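Local coordinates for OmpT protein (Vibrio cholerae serotype O1, PDB 6EHD), which probably acts as a non-specific diffusion porin, a beta-barrel channel through the outer membrane that lets ions and small solutes pass, at residues G250-M255 with G266-L271. The protein carries 1 engineered substitution. Numbering follows the deposited sequence.
With C8E ((hydroxyethyloxy)tri(ethyloxy)octane), chain E; C8E ((hydroxyethyloxy)tri(ethyloxy)octane), chain F.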
loop_
_atom_site.group_PDB
_atom_site.type_symbol
_atom_site.label_atom_id
_atom_site.label_comp_id
_atom_site.label_asym_id
_atom_site.label_seq_id
_atom_site.Cartn_x
_atom_site.Cartn_y
_atom_site.Cartn_z
ATOM N N GLY A 250 -0.668 15.506 6.288
ATOM C CA GLY A 250 -0.080 14.531 7.246
ATOM C C GLY A 250 1.352 14.828 7.568
ATOM O O GLY A 250 2.062 15.570 6.834
ATOM N N TYR A 251 1.750 14.269 8.712
ATOM C CA TYR A 251 3.148 14.319 9.248
ATOM C C TYR A 251 3.590 12.892 9.579
ATOM O O TYR A 251 2.874 12.146 10.310
ATOM C CB TYR A 251 3.122 15.160 10.556
ATOM C CG TYR A 251 4.451 15.115 11.369
ATOM C CD1 TYR A 251 5.562 15.882 10.983
ATOM C CD2 TYR A 251 4.614 14.209 12.406
ATOM C CE1 TYR A 251 6.777 15.795 11.653
ATOM C CE2 TYR A 251 5.822 14.129 13.104
ATOM C CZ TYR A 251 6.904 14.917 12.721
ATOM O OH TYR A 251 8.125 14.815 13.448
ATOM N N GLU A 252 4.752 12.495 9.056
ATOM C CA GLU A 252 5.288 11.176 9.182
ATOM C C GLU A 252 6.754 11.237 9.677
ATOM O O GLU A 252 7.615 11.912 9.051
ATOM C CB GLU A 252 5.258 10.429 7.818
ATOM C CG GLU A 252 3.847 10.351 7.247
ATOM C CD GLU A 252 3.687 9.777 5.823
ATOM O OE1 GLU A 252 4.712 9.596 5.101
ATOM O OE2 GLU A 252 2.501 9.391 5.466
ATOM N N TYR A 253 7.030 10.527 10.776
ATOM C CA TYR A 253 8.435 10.483 11.315
ATOM C C TYR A 253 8.873 9.030 11.533
ATOM O O TYR A 253 8.118 8.238 12.156
ATOM C CB TYR A 253 8.441 11.241 12.637
ATOM C CG TYR A 253 9.819 11.245 13.325
ATOM C CD1 TYR A 253 10.873 12.032 12.818
ATOM C CD2 TYR A 253 10.113 10.312 14.354
ATOM C CE1 TYR A 253 12.167 12.019 13.418
ATOM C CE2 TYR A 253 11.411 10.303 14.963
ATOM C CZ TYR A 253 12.401 11.147 14.484
ATOM O OH TYR A 253 13.681 11.048 15.062
ATOM N N VAL A 254 10.085 8.676 11.045
ATOM C CA VAL A 254 10.593 7.332 11.129
ATOM C C VAL A 254 12.068 7.411 11.681
ATOM O O VAL A 254 12.853 8.288 11.224
ATOM C CB VAL A 254 10.625 6.597 9.811
ATOM C CG1 VAL A 254 11.154 5.162 10.000
ATOM C CG2 VAL A 254 9.202 6.610 9.171
ATOM N N MET A 255 12.344 6.631 12.717
ATOM C CA MET A 255 13.809 6.424 13.220
ATOM C C MET A 255 14.302 5.035 12.897
ATOM O O MET A 255 13.570 4.056 13.043
ATOM C CB MET A 255 13.948 6.791 14.698
ATOM C CG MET A 255 13.132 6.151 15.794
ATOM S SD MET A 255 12.917 7.175 17.373
ATOM C CE MET A 255 14.031 8.547 17.253
ATOM N N GLY A 266 13.911 10.231 9.397
ATOM C CA GLY A 266 13.298 10.855 8.206
ATOM C C GLY A 266 11.944 11.451 8.534
ATOM O O GLY A 266 11.214 10.869 9.353
ATOM N N THR A 267 11.650 12.627 7.944
ATOM C CA THR A 267 10.417 13.377 8.129
ATOM C C THR A 267 9.777 13.582 6.746
ATOM O O THR A 267 10.511 13.960 5.792
ATOM C CB THR A 267 10.743 14.725 8.781
ATOM O OG1 THR A 267 11.301 14.476 10.112
ATOM C CG2 THR A 267 9.508 15.494 8.974
ATOM N N LEU A 268 8.448 13.356 6.662
ATOM C CA LEU A 268 7.683 13.670 5.422
ATOM C C LEU A 268 6.434 14.388 5.827
ATOM O O LEU A 268 5.673 13.894 6.681
ATOM C CB LEU A 268 7.410 12.368 4.577
ATOM C CG LEU A 268 6.721 12.434 3.199
ATOM C CD1 LEU A 268 5.292 12.886 3.277
ATOM C CD2 LEU A 268 7.475 13.312 2.224
ATOM N N VAL A 269 6.192 15.596 5.279
ATOM C CA VAL A 269 4.943 16.327 5.513
ATOM C C VAL A 269 4.257 16.539 4.132
ATOM O O VAL A 269 4.929 16.876 3.126
ATOM C CB VAL A 269 5.202 17.716 6.182
ATOM C CG1 VAL A 269 3.903 18.466 6.351
ATOM C CG2 VAL A 269 5.858 17.532 7.577
ATOM N N TYR A 270 2.928 16.415 4.073
ATOM C CA TYR A 270 2.172 16.694 2.835
ATOM C C TYR A 270 0.974 17.556 3.146
ATOM O O TYR A 270 0.392 17.486 4.260
ATOM C CB TYR A 270 1.821 15.396 2.012
ATOM C CG TYR A 270 0.941 14.390 2.750
ATOM C CD1 TYR A 270 -0.460 14.542 2.865
ATOM C CD2 TYR A 270 1.552 13.296 3.425
ATOM C CE1 TYR A 270 -1.199 13.607 3.581
ATOM C CE2 TYR A 270 0.819 12.368 4.165
ATOM C CZ TYR A 270 -0.563 12.537 4.260
ATOM O OH TYR A 270 -1.285 11.612 5.009
ATOM N N LEU A 271 0.546 18.368 2.142
ATOM C CA LEU A 271 -0.698 19.130 2.229
ATOM C C LEU A 271 -1.319 19.140 0.788
ATOM O O LEU A 271 -0.581 19.342 -0.168
ATOM C CB LEU A 271 -0.339 20.622 2.541
ATOM C CG LEU A 271 -1.438 21.683 2.619
ATOM C CD1 LEU A 271 -2.606 21.386 3.543
ATOM C CD2 LEU A 271 -0.925 23.097 2.990
HETATM C C1 C8E E . -0.592 11.173 18.801
HETATM C C2 C8E E . -0.461 12.537 18.135
HETATM C C3 C8E E . 0.996 12.929 18.077
HETATM C C4 C8E E . 1.237 14.423 17.800
HETATM C C5 C8E E . 2.370 14.593 16.790
HETATM C C6 C8E E . 3.802 14.487 17.251
HETATM C C7 C8E E . 4.558 13.226 16.787
HETATM C C8 C8E E . 6.086 13.411 16.962
HETATM O O9 C8E E . 6.972 12.296 17.218
HETATM C C10 C8E E . 7.780 12.212 18.380
HETATM C C11 C8E E . 9.141 11.716 18.021
HETATM O O12 C8E E . 9.768 12.946 17.684
HETATM C C13 C8E E . 11.192 13.093 17.553
HETATM C C14 C8E E . 11.560 14.241 16.596
HETATM O O15 C8E E . 10.679 15.386 16.710
HETATM C C16 C8E E . 11.121 16.575 15.986
HETATM C C17 C8E E . 10.260 17.841 16.152
HETATM O O18 C8E E . 8.884 17.490 16.002
HETATM C C19 C8E E . 7.811 18.401 15.647
HETATM C C20 C8E E . 6.507 17.904 16.300
HETATM O O21 C8E E . 5.500 17.508 15.378
HETATM O O9 C8E F . 13.311 9.846 -5.145
HETATM C C10 C8E F . 12.823 11.049 -4.584
HETATM C C11 C8E F . 11.324 10.936 -4.386
HETATM O O12 C8E F . 10.953 11.981 -3.474
HETATM C C13 C8E F . 9.681 11.789 -2.873
HETATM C C14 C8E F . 9.415 12.633 -1.638
HETATM O O15 C8E F . 10.357 12.454 -0.538
HETATM C C16 C8E F . 10.271 11.131 -0.014
HETATM C C17 C8E F . 11.584 10.861 0.657
HETATM O O18 C8E F . 11.374 11.171 2.016
HETATM C C19 C8E F . 11.529 10.050 2.868
HETATM C C20 C8E F . 12.775 10.389 3.624
HETATM O O21 C8E F . 12.442 11.404 4.558
HETATM O O HOH W 1 10.452 15.831 12.420
HETATM O O HOH W 2 0.284 10.353 6.751
#
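Gly250 lies under the ring of Tyr270, its antiparallel hydrogen-bonded partner. Gly250 CA sits 3.9 Å from the centroid of the Tyr270 ring, over one face, as a CH-pi contact. Tyr270 CG stands between its backbone N and carbonyl carbon (chi1 61°), and the ring leans across to Gly250. With no side chain on Gly250, the ring rests on its backbone. The two residues also exchange backbone bonds, with Gly250 N and Tyr270 O 3.0 Å apart.

Tyr251 faces the other side of the sheet, beside Val269. Its CG is anti to the backbone N (chi1 170°), and the ring meets Val269 edge-on, with Tyr251 CD1 3.8 Å from Val269 CG2. Thr267 CG2 touches CE1 obliquely. One water joins Tyr251 OH to Thr267 OG1, and the detergent in chain E lies over one ring face.

Glu252 bonds through its backbone to Leu268 in both directions. Its side chain runs beside that of Leu268, and Glu252 OE1 lies 3.8 Å from Leu268 CD1. OE2 reaches the edge of the Tyr270 ring at CE2, the carboxylate turned 79° from the ring plane. A water donates to Glu252 OE2 and accepts from Tyr270 OH, 2.7 Å from each. The buried carboxylate is also held by Thr106 OG1 and Gly105 N, while Tyr270 OH bonds to Tyr99 N.

Tyr253 CD1 lies 3.7 Å from Thr267 OG1, which sits in the ring plane. The same detergent packs on one ring face, and OH bonds to Asp265. A second detergent, chain F, approaches Gly266 and Leu268. Val254 closes the register through paired backbone bonds with Gly266.

The segments belong to the antiparallel hairpin of strands 245-258 and 263-276, part of the wall of the porin beta barrel.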